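Local coordinates for protein peptidase S15/CocE/NonD (Thaumarchaeota archaeon SCGC AB-539-E09, PDB 4PF1) that is probably a serine aminopeptidase of the S15 family, with an alpha/beta hydrolase fold, that cleaves residues from the N-terminus of peptides, at residues Pro68-Arg73 / Gly108-Glu113; Val505-Val510 / His564-Gly569. All coordinates share one frame; numbering follows the deposited sequence.

Contact 1: Pro68-Arg73 / Gly108-Glu113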
ATOM      1  N   PRO A  68     -32.790   7.146  -9.040  1.00 15.91           N
ATOM      2  CA  PRO A  68     -32.781   6.355 -10.279  1.00 15.77           C
ATOM      3  C   PRO A  68     -31.650   5.298 -10.233  1.00 17.92           C
ATOM      4  O   PRO A  68     -31.257   4.777 -11.278  1.00 17.31           O
ATOM      5  CB  PRO A  68     -32.493   7.416 -11.336  1.00 17.57           C
ATOM      6  CG  PRO A  68     -31.545   8.387 -10.612  1.00 21.59           C
ATOM      7  CD  PRO A  68     -31.789   8.237  -9.111  1.00 16.99           C
ATOM      8  N   TYR A  69     -31.088   5.025  -9.018  1.00 13.64           N
ATOM      9  CA  TYR A  69     -29.924   4.144  -8.852  1.00 12.76           C
ATOM     10  C   TYR A  69     -30.199   2.876  -8.026  1.00 18.19           C
ATOM     11  O   TYR A  69     -29.325   2.444  -7.266  1.00 18.13           O
ATOM     12  CB  TYR A  69     -28.736   4.921  -8.235  1.00 12.82           C
ATOM     13  CG  TYR A  69     -28.388   6.200  -8.969  1.00 13.37           C
ATOM     14  CD1 TYR A  69     -28.032   6.182 -10.315  1.00 15.15           C
ATOM     15  CD2 TYR A  69     -28.380   7.425  -8.309  1.00 13.57           C
ATOM     16  CE1 TYR A  69     -27.721   7.355 -10.997  1.00 15.67           C
ATOM     17  CE2 TYR A  69     -28.075   8.607  -8.982  1.00 13.85           C
ATOM     18  CZ  TYR A  69     -27.740   8.566 -10.326  1.00 19.23           C
ATOM     19  OH  TYR A  69     -27.432   9.724 -10.996  1.00 15.85           O
ATOM     20  N   HIS A  70     -31.372   2.237  -8.236  1.00 15.72           N
ATOM     21  CA  HIS A  70     -31.747   0.946  -7.629  1.00 15.90           C
ATOM     22  C   HIS A  70     -31.961   1.052  -6.106  1.00 18.29           C
ATOM     23  O   HIS A  70     -31.047   0.764  -5.328  1.00 17.39           O
ATOM     24  CB  HIS A  70     -30.678  -0.132  -7.959  1.00 16.71           C
ATOM     25  CG  HIS A  70     -31.185  -1.538  -8.021  1.00 20.40           C
ATOM     26  ND1 HIS A  70     -32.501  -1.855  -7.724  1.00 22.52           N
ATOM     27  CD2 HIS A  70     -30.534  -2.667  -8.379  1.00 22.06           C
ATOM     28  CE1 HIS A  70     -32.599  -3.163  -7.891  1.00 22.14           C
ATOM     29  NE2 HIS A  70     -31.443  -3.694  -8.288  1.00 22.24           N
ATOM     30  N   ALA A  71     -33.195   1.414  -5.692  1.00 14.54           N
ATOM     31  CA  ALA A  71     -33.594   1.551  -4.284  1.00 14.46           C
ATOM     32  C   ALA A  71     -33.283   0.285  -3.471  1.00 19.01           C
ATOM     33  O   ALA A  71     -32.886   0.395  -2.312  1.00 17.87           O
ATOM     34  CB  ALA A  71     -35.078   1.873  -4.190  1.00 15.38           C
ATOM     35  N   GLU A  72     -33.443  -0.912  -4.091  1.00 16.69           N
ATOM     36  CA  GLU A  72     -33.177  -2.201  -3.451  1.00 17.31           C
ATOM     37  C   GLU A  72     -31.668  -2.410  -3.200  1.00 21.12           C
ATOM     38  O   GLU A  72     -31.304  -3.130  -2.271  1.00 20.17           O
ATOM     39  CB  GLU A  72     -33.766  -3.360  -4.277  1.00 19.13           C
ATOM     40  CG  GLU A  72     -35.168  -3.745  -3.830  1.00 27.80           C
ATOM     41  CD  GLU A  72     -35.981  -4.593  -4.791  1.00 48.94           C
ATOM     42  OE1 GLU A  72     -35.602  -5.764  -5.026  1.00 43.24           O
ATOM     43  OE2 GLU A  72     -37.043  -4.112  -5.247  1.00 45.22           O
ATOM     44  N   ARG A  73     -30.800  -1.754  -4.002  1.00 17.71           N
ATOM     45  CA  ARG A  73     -29.350  -1.829  -3.810  1.00 17.21           C
ATOM     46  C   ARG A  73     -28.871  -0.698  -2.889  1.00 19.36           C
ATOM     47  O   ARG A  73     -27.996  -0.931  -2.061  1.00 18.77           O
ATOM     48  CB  ARG A  73     -28.594  -1.811  -5.144  1.00 18.92           C
ATOM     49  CG  ARG A  73     -27.166  -2.365  -5.021  1.00 30.77           C
ATOM     50  CD  ARG A  73     -26.407  -2.353  -6.334  1.00 43.19           C
ATOM     51  NE  ARG A  73     -26.057  -0.997  -6.759  1.00 52.31           N
ATOM     52  CZ  ARG A  73     -26.429  -0.459  -7.917  1.00 68.46           C
ATOM     53  NH1 ARG A  73     -27.156  -1.160  -8.780  1.00 55.54           N
ATOM     54  NH2 ARG A  73     -26.070   0.780  -8.225  1.00 56.07           N
ATOM     55  N   GLY A 108     -40.054   4.887 -14.120  1.00 17.24           N
ATOM     56  CA  GLY A 108     -39.331   4.325 -15.254  1.00 17.05           C
ATOM     57  C   GLY A 108     -37.998   3.660 -14.970  1.00 20.59           C
ATOM     58  O   GLY A 108     -37.337   3.206 -15.908  1.00 20.38           O
ATOM     59  N   LYS A 109     -37.576   3.592 -13.686  1.00 16.57           N
ATOM     60  CA  LYS A 109     -36.289   2.986 -13.342  1.00 15.58           C
ATOM     61  C   LYS A 109     -36.423   1.758 -12.456  1.00 19.45           C
ATOM     62  O   LYS A 109     -37.222   1.744 -11.515  1.00 19.09           O
ATOM     63  CB  LYS A 109     -35.340   4.007 -12.673  1.00 17.06           C
ATOM     64  CG  LYS A 109     -34.700   5.030 -13.639  1.00 18.52           C
ATOM     65  CD  LYS A 109     -34.013   4.404 -14.882  1.00 20.97           C
ATOM     66  CE  LYS A 109     -32.764   3.610 -14.551  1.00 21.74           C
ATOM     67  NZ  LYS A 109     -32.376   2.714 -15.664  1.00 21.55           N
ATOM     68  N   TYR A 110     -35.597   0.731 -12.762  1.00 15.45           N
ATOM     69  CA  TYR A 110     -35.441  -0.535 -12.044  1.00 15.22           C
ATOM     70  C   TYR A 110     -36.780  -1.228 -11.709  1.00 19.20           C
ATOM     71  O   TYR A 110     -37.392  -1.821 -12.595  1.00 18.62           O
ATOM     72  CB  TYR A 110     -34.586  -0.338 -10.779  1.00 15.82           C
ATOM     73  CG  TYR A 110     -33.118  -0.116 -11.077  1.00 17.24           C
ATOM     74  CD1 TYR A 110     -32.244  -1.190 -11.220  1.00 18.96           C
ATOM     75  CD2 TYR A 110     -32.604   1.169 -11.233  1.00 17.87           C
ATOM     76  CE1 TYR A 110     -30.894  -0.994 -11.505  1.00 19.15           C
ATOM     77  CE2 TYR A 110     -31.251   1.380 -11.502  1.00 18.73           C
ATOM     78  CZ  TYR A 110     -30.398   0.294 -11.632  1.00 25.43           C
ATOM     79  OH  TYR A 110     -29.067   0.489 -11.893  1.00 24.31           O
ATOM     80  N   GLY A 111     -37.192  -1.168 -10.439  1.00 15.86           N
ATOM     81  CA  GLY A 111     -38.404  -1.825  -9.958  1.00 15.97           C
ATOM     82  C   GLY A 111     -39.701  -1.105 -10.260  1.00 19.36           C
ATOM     83  O   GLY A 111     -40.777  -1.695 -10.119  1.00 19.36           O
ATOM     84  N   SER A 112     -39.620   0.183 -10.644  1.00 14.87           N
ATOM     85  CA  SER A 112     -40.802   1.003 -10.912  1.00 14.41           C
ATOM     86  C   SER A 112     -41.300   0.872 -12.344  1.00 18.06           C
ATOM     87  O   SER A 112     -40.520   0.603 -13.262  1.00 17.15           O
ATOM     88  CB  SER A 112     -40.517   2.471 -10.612  1.00 16.16           C
ATOM     89  OG  SER A 112     -40.389   2.697  -9.221  1.00 18.75           O
ATOM     90  N   GLU A 113     -42.611   1.097 -12.525  1.00 14.78           N
ATOM     91  CA  GLU A 113     -43.280   1.096 -13.823  1.00 14.75           C
ATOM     92  C   GLU A 113     -43.165   2.478 -14.466  1.00 18.72           C
ATOM     93  O   GLU A 113     -42.594   3.399 -13.866  1.00 17.35           O
ATOM     94  CB  GLU A 113     -44.767   0.718 -13.655  1.00 16.43           C
ATOM     95  CG  GLU A 113     -45.005  -0.726 -13.257  1.00 23.53           C
ATOM     96  CD  GLU A 113     -46.432  -1.055 -12.858  1.00 38.59           C
ATOM     97  OE1 GLU A 113     -47.273  -0.129 -12.796  1.00 23.63           O
ATOM     98  OE2 GLU A 113     -46.708  -2.249 -12.605  1.00 34.52           O
TER

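Contact 2: Val505-Val510 / His564-Gly569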
ATOM      1  N   VAL A 505      -9.717  28.503 -17.104  1.00 11.15           N
ATOM      2  CA  VAL A 505      -9.065  29.362 -16.119  1.00 10.47           C
ATOM      3  C   VAL A 505      -8.957  28.585 -14.811  1.00 12.55           C
ATOM      4  O   VAL A 505      -9.965  28.087 -14.314  1.00 10.49           O
ATOM      5  CB  VAL A 505      -9.784  30.736 -15.928  1.00 14.52           C
ATOM      6  CG1 VAL A 505      -9.078  31.585 -14.869  1.00 14.12           C
ATOM      7  CG2 VAL A 505      -9.875  31.503 -17.248  1.00 14.74           C
ATOM      8  N   LYS A 506      -7.728  28.467 -14.267  1.00  9.52           N
ATOM      9  CA  LYS A 506      -7.493  27.753 -13.007  1.00  9.12           C
ATOM     10  C   LYS A 506      -6.896  28.660 -11.944  1.00 13.47           C
ATOM     11  O   LYS A 506      -5.942  29.389 -12.231  1.00 13.87           O
ATOM     12  CB  LYS A 506      -6.537  26.567 -13.205  1.00 10.39           C
ATOM     13  CG  LYS A 506      -6.837  25.633 -14.355  1.00 13.71           C
ATOM     14  CD  LYS A 506      -5.775  24.551 -14.373  1.00 17.37           C
ATOM     15  CE  LYS A 506      -5.654  23.877 -15.699  1.00 20.97           C
ATOM     16  NZ  LYS A 506      -4.345  23.182 -15.837  1.00 23.97           N
ATOM     17  N   ILE A 507      -7.411  28.576 -10.703  1.00  9.66           N
ATOM     18  CA  ILE A 507      -6.828  29.260  -9.542  1.00 10.10           C
ATOM     19  C   ILE A 507      -6.121  28.184  -8.735  1.00 13.92           C
ATOM     20  O   ILE A 507      -6.712  27.138  -8.454  1.00 13.21           O
ATOM     21  CB  ILE A 507      -7.863  30.067  -8.700  1.00 13.31           C
ATOM     22  CG1 ILE A 507      -8.338  31.315  -9.467  1.00 14.21           C
ATOM     23  CG2 ILE A 507      -7.282  30.455  -7.312  1.00 13.36           C
ATOM     24  CD1 ILE A 507      -9.546  31.932  -8.911  1.00 21.60           C
ATOM     25  N   ILE A 508      -4.855  28.411  -8.403  1.00 10.93           N
ATOM     26  CA  ILE A 508      -4.042  27.412  -7.727  1.00 10.65           C
ATOM     27  C   ILE A 508      -3.353  27.988  -6.485  1.00 14.57           C
ATOM     28  O   ILE A 508      -2.905  29.140  -6.490  1.00 13.11           O
ATOM     29  CB  ILE A 508      -3.001  26.851  -8.754  1.00 13.52           C
ATOM     30  CG1 ILE A 508      -3.663  25.895  -9.773  1.00 13.95           C
ATOM     31  CG2 ILE A 508      -1.788  26.200  -8.086  1.00 13.54           C
ATOM     32  CD1 ILE A 508      -3.209  26.117 -11.210  1.00 19.82           C
ATOM     33  N   ASP A 509      -3.251  27.159  -5.432  1.00 11.17           N
ATOM     34  CA  ASP A 509      -2.472  27.471  -4.252  1.00 10.83           C
ATOM     35  C   ASP A 509      -1.162  26.704  -4.379  1.00 14.72           C
ATOM     36  O   ASP A 509      -1.167  25.474  -4.314  1.00 14.21           O
ATOM     37  CB  ASP A 509      -3.229  27.102  -2.955  1.00 11.92           C
ATOM     38  CG  ASP A 509      -2.456  27.391  -1.666  1.00 14.85           C
ATOM     39  OD1 ASP A 509      -1.221  27.207  -1.656  1.00 14.04           O
ATOM     40  OD2 ASP A 509      -3.095  27.747  -0.661  1.00 18.71           O
ATOM     41  N   VAL A 510      -0.055  27.416  -4.622  1.00 11.72           N
ATOM     42  CA  VAL A 510       1.268  26.799  -4.729  1.00 11.56           C
ATOM     43  C   VAL A 510       1.837  26.648  -3.323  1.00 16.27           C
ATOM     44  O   VAL A 510       2.098  27.647  -2.653  1.00 16.40           O
ATOM     45  CB  VAL A 510       2.243  27.584  -5.655  1.00 14.93           C
ATOM     46  CG1 VAL A 510       3.538  26.807  -5.875  1.00 14.59           C
ATOM     47  CG2 VAL A 510       1.590  27.919  -6.986  1.00 14.40           C
ATOM     48  N   HIS A 564     -10.878  30.106   1.496  1.00 12.94           N
ATOM     49  CA  HIS A 564      -9.515  29.645   1.664  1.00 12.40           C
ATOM     50  C   HIS A 564      -8.589  30.696   2.242  1.00 16.90           C
ATOM     51  O   HIS A 564      -8.760  31.896   2.003  1.00 16.91           O
ATOM     52  CB  HIS A 564      -8.992  29.218   0.277  1.00 12.39           C
ATOM     53  CG  HIS A 564      -7.645  28.568   0.277  1.00 15.05           C
ATOM     54  ND1 HIS A 564      -7.465  27.289   0.764  1.00 16.17           N
ATOM     55  CD2 HIS A 564      -6.472  29.017  -0.225  1.00 16.06           C
ATOM     56  CE1 HIS A 564      -6.184  27.015   0.581  1.00 15.27           C
ATOM     57  NE2 HIS A 564      -5.550  28.020  -0.021  1.00 15.55           N
ATOM     58  N   THR A 565      -7.566  30.228   2.959  1.00 13.58           N
ATOM     59  CA  THR A 565      -6.486  31.067   3.431  1.00 13.87           C
ATOM     60  C   THR A 565      -5.210  30.633   2.720  1.00 17.02           C
ATOM     61  O   THR A 565      -4.770  29.495   2.884  1.00 16.00           O
ATOM     62  CB  THR A 565      -6.349  31.021   4.968  1.00 22.82           C
ATOM     63  OG1 THR A 565      -7.481  31.658   5.550  1.00 24.34           O
ATOM     64  CG2 THR A 565      -5.082  31.715   5.463  1.00 19.85           C
ATOM     65  N   PHE A 566      -4.642  31.529   1.905  1.00 14.03           N
ATOM     66  CA  PHE A 566      -3.344  31.320   1.271  1.00 13.72           C
ATOM     67  C   PHE A 566      -2.307  31.641   2.347  1.00 19.32           C
ATOM     68  O   PHE A 566      -2.125  32.812   2.697  1.00 19.96           O
ATOM     69  CB  PHE A 566      -3.186  32.213   0.026  1.00 15.04           C
ATOM     70  CG  PHE A 566      -4.061  31.864  -1.157  1.00 15.76           C
ATOM     71  CD1 PHE A 566      -3.679  30.872  -2.057  1.00 18.14           C
ATOM     72  CD2 PHE A 566      -5.230  32.569  -1.409  1.00 17.47           C
ATOM     73  CE1 PHE A 566      -4.479  30.562  -3.162  1.00 18.49           C
ATOM     74  CE2 PHE A 566      -6.025  32.264  -2.521  1.00 19.95           C
ATOM     75  CZ  PHE A 566      -5.643  31.263  -3.391  1.00 17.65           C
ATOM     76  N   LEU A 567      -1.741  30.600   2.968  1.00 15.60           N
ATOM     77  CA  LEU A 567      -0.841  30.734   4.117  1.00 15.83           C
ATOM     78  C   LEU A 567       0.554  31.314   3.745  1.00 19.90           C
ATOM     79  O   LEU A 567       0.928  31.289   2.571  1.00 18.47           O
ATOM     80  CB  LEU A 567      -0.680  29.364   4.816  1.00 15.79           C
ATOM     81  CG  LEU A 567      -1.901  28.843   5.586  1.00 20.42           C
ATOM     82  CD1 LEU A 567      -1.788  27.352   5.834  1.00 20.28           C
ATOM     83  CD2 LEU A 567      -2.080  29.581   6.910  1.00 23.83           C
ATOM     84  N   PRO A 568       1.339  31.839   4.737  1.00 17.70           N
ATOM     85  CA  PRO A 568       2.681  32.370   4.412  1.00 18.21           C
ATOM     86  C   PRO A 568       3.587  31.317   3.763  1.00 21.99           C
ATOM     87  O   PRO A 568       3.550  30.143   4.144  1.00 21.45           O
ATOM     88  CB  PRO A 568       3.230  32.813   5.773  1.00 20.46           C
ATOM     89  CG  PRO A 568       2.027  33.025   6.619  1.00 24.64           C
ATOM     90  CD  PRO A 568       1.043  31.993   6.177  1.00 19.55           C
ATOM     91  N   GLY A 569       4.357  31.741   2.763  1.00 18.35           N
ATOM     92  CA  GLY A 569       5.226  30.851   1.998  1.00 17.86           C
ATOM     93  C   GLY A 569       4.542  30.282   0.767  1.00 20.45           C
ATOM     94  O   GLY A 569       5.211  29.775  -0.139  1.00 20.17           O
TER
HETATM   95  O   HOH W   1      -2.761  27.847   2.081  1.00 13.36           O
HETATM   96  O   HOH W   2       5.082  28.658  -2.680  1.00 26.06           O

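Contact 1: Pro68-Arg73 / Gly108-Glu113
The first torsions of His70 and Tyr110 set where each ring begins: CG of His70 stands anti to its backbone N (chi1 -151°), while CG of Tyr110 stands anti to its own carbonyl carbon (chi1 -72°). The rings themselves form an offset stack, with planes differing by 11° and centroids 4.2 Å apart. The overlap is partial: Tyr110 CD1 lies 3.4 Å above the imidazole plane of His70, toward the rim, and it is His70 CB that sits over the centre of the phenol ring, a CH-pi contact of 3.6 Å to the centroid. On the opposite imidazole face lies Arg73 N, which also closes the first turn of the helix by bonding to His70 O (2.9 Å), with His70 as N-cap. The phenol edge is occupied too, since Pro68 O lies in the ring plane, 3.4 Å from Tyr110 CE2; this carbonyl is hydrogen-bonded to Gln214 NE2. Beside the rings, Pro68 CB packs on Lys109 CG at 4.0 Å, and the doubly bent lysine chain then leads away, its NZ held by Arg218 O, Gln214 O and Asn220 OD1. An alanine in place of Tyr110 would probably uncover one imidazole face and open a gap beneath His70 CB, leaving the His70 ring freer to turn. The backbone presenting the phenol is a type II' beta turn from Lys109 to Ser112, closed by Ser112 N to Lys109 O (3.0 Å). The contact thus joins the connections that follow strands 60-67 and 100-105, adjacent parallel strands of an alpha/beta hydrolase sheet; in relatives such as cocaine esterase, the loop corresponding to the one carrying Tyr69 contributes to the oxyanion hole.

Contact 2: Val505-Val510 / His564-Gly569
One direct hydrogen bond crosses the contact, from His564 to Asp509. NE2 of the imidazole donates to Asp509 OD2 over 2.6 Å, nearly straight at 168°, with the oxygen in the ring plane and using its anti lone pair; the carboxylate plane itself stands almost perpendicular to the ring. The CB of Asp509 points toward 564-569, and CG, anti to the backbone N (chi1 179°), continues that way. The other oxygen, OD1, is bonded to His570 ND1, while ND1 of His564 is tied to Thr380 OG1, so both ends of the imidazole are fixed. Two imidazoles engaging one buried carboxylate would be expected to favour its ionised form.

Water-mediated bonding adds a third grip. One water donates to Asp509 OD2 (2.8 Å) and to Thr565 O (2.7 Å), and accepts from Leu567 N (3.1 Å), linking the carboxylate to the backbone where strand 562-566 gives way to loop.

In the packing around Phe566, Asp509 OD2 comes obliquely to within 3.5 Å of Phe566 CD1; the two side chains slide past each other in opposite directions, their planes 32° apart. Phe566 CZ meets Ile507 CG2 at the ring edge, 4.3 Å away. His564 CD2 lies 3.6 Å above the centre of the Phe566 face, the imidazole thus presenting an edge to it.

The axes of the short strand segments 505-510 and 564-566 approach to 9.0 Å, and no backbone bond joins them. Strand 502-510 lies between 571-577 and 525-534 in a four-stranded antiparallel sheet, whereas 562-566 pairs with 482-486; Phe566 also touches Leu482, Ile572 and Leu528.

Contacts 1 and 2 follow one another along the chain and lie on opposite sides of its centre, with their own centres about 43 Å apart and their nearest atoms about 26 Å apart, so neither touches the other. Contact 1 lies in the S15 peptidase part of the chain, contact 2 in the C-terminal non-catalytic domain. Contact 1 is the one near the probable active site: the Tyr69 side chain lies close to, without touching, a probable Ser161, His328 and Asp295 triad. Glycerol is bound about 4 Å from the Tyr69 side chain and about 5 Å from that of His564; it probably comes from the crystallisation liquor, though such molecules can mark pockets.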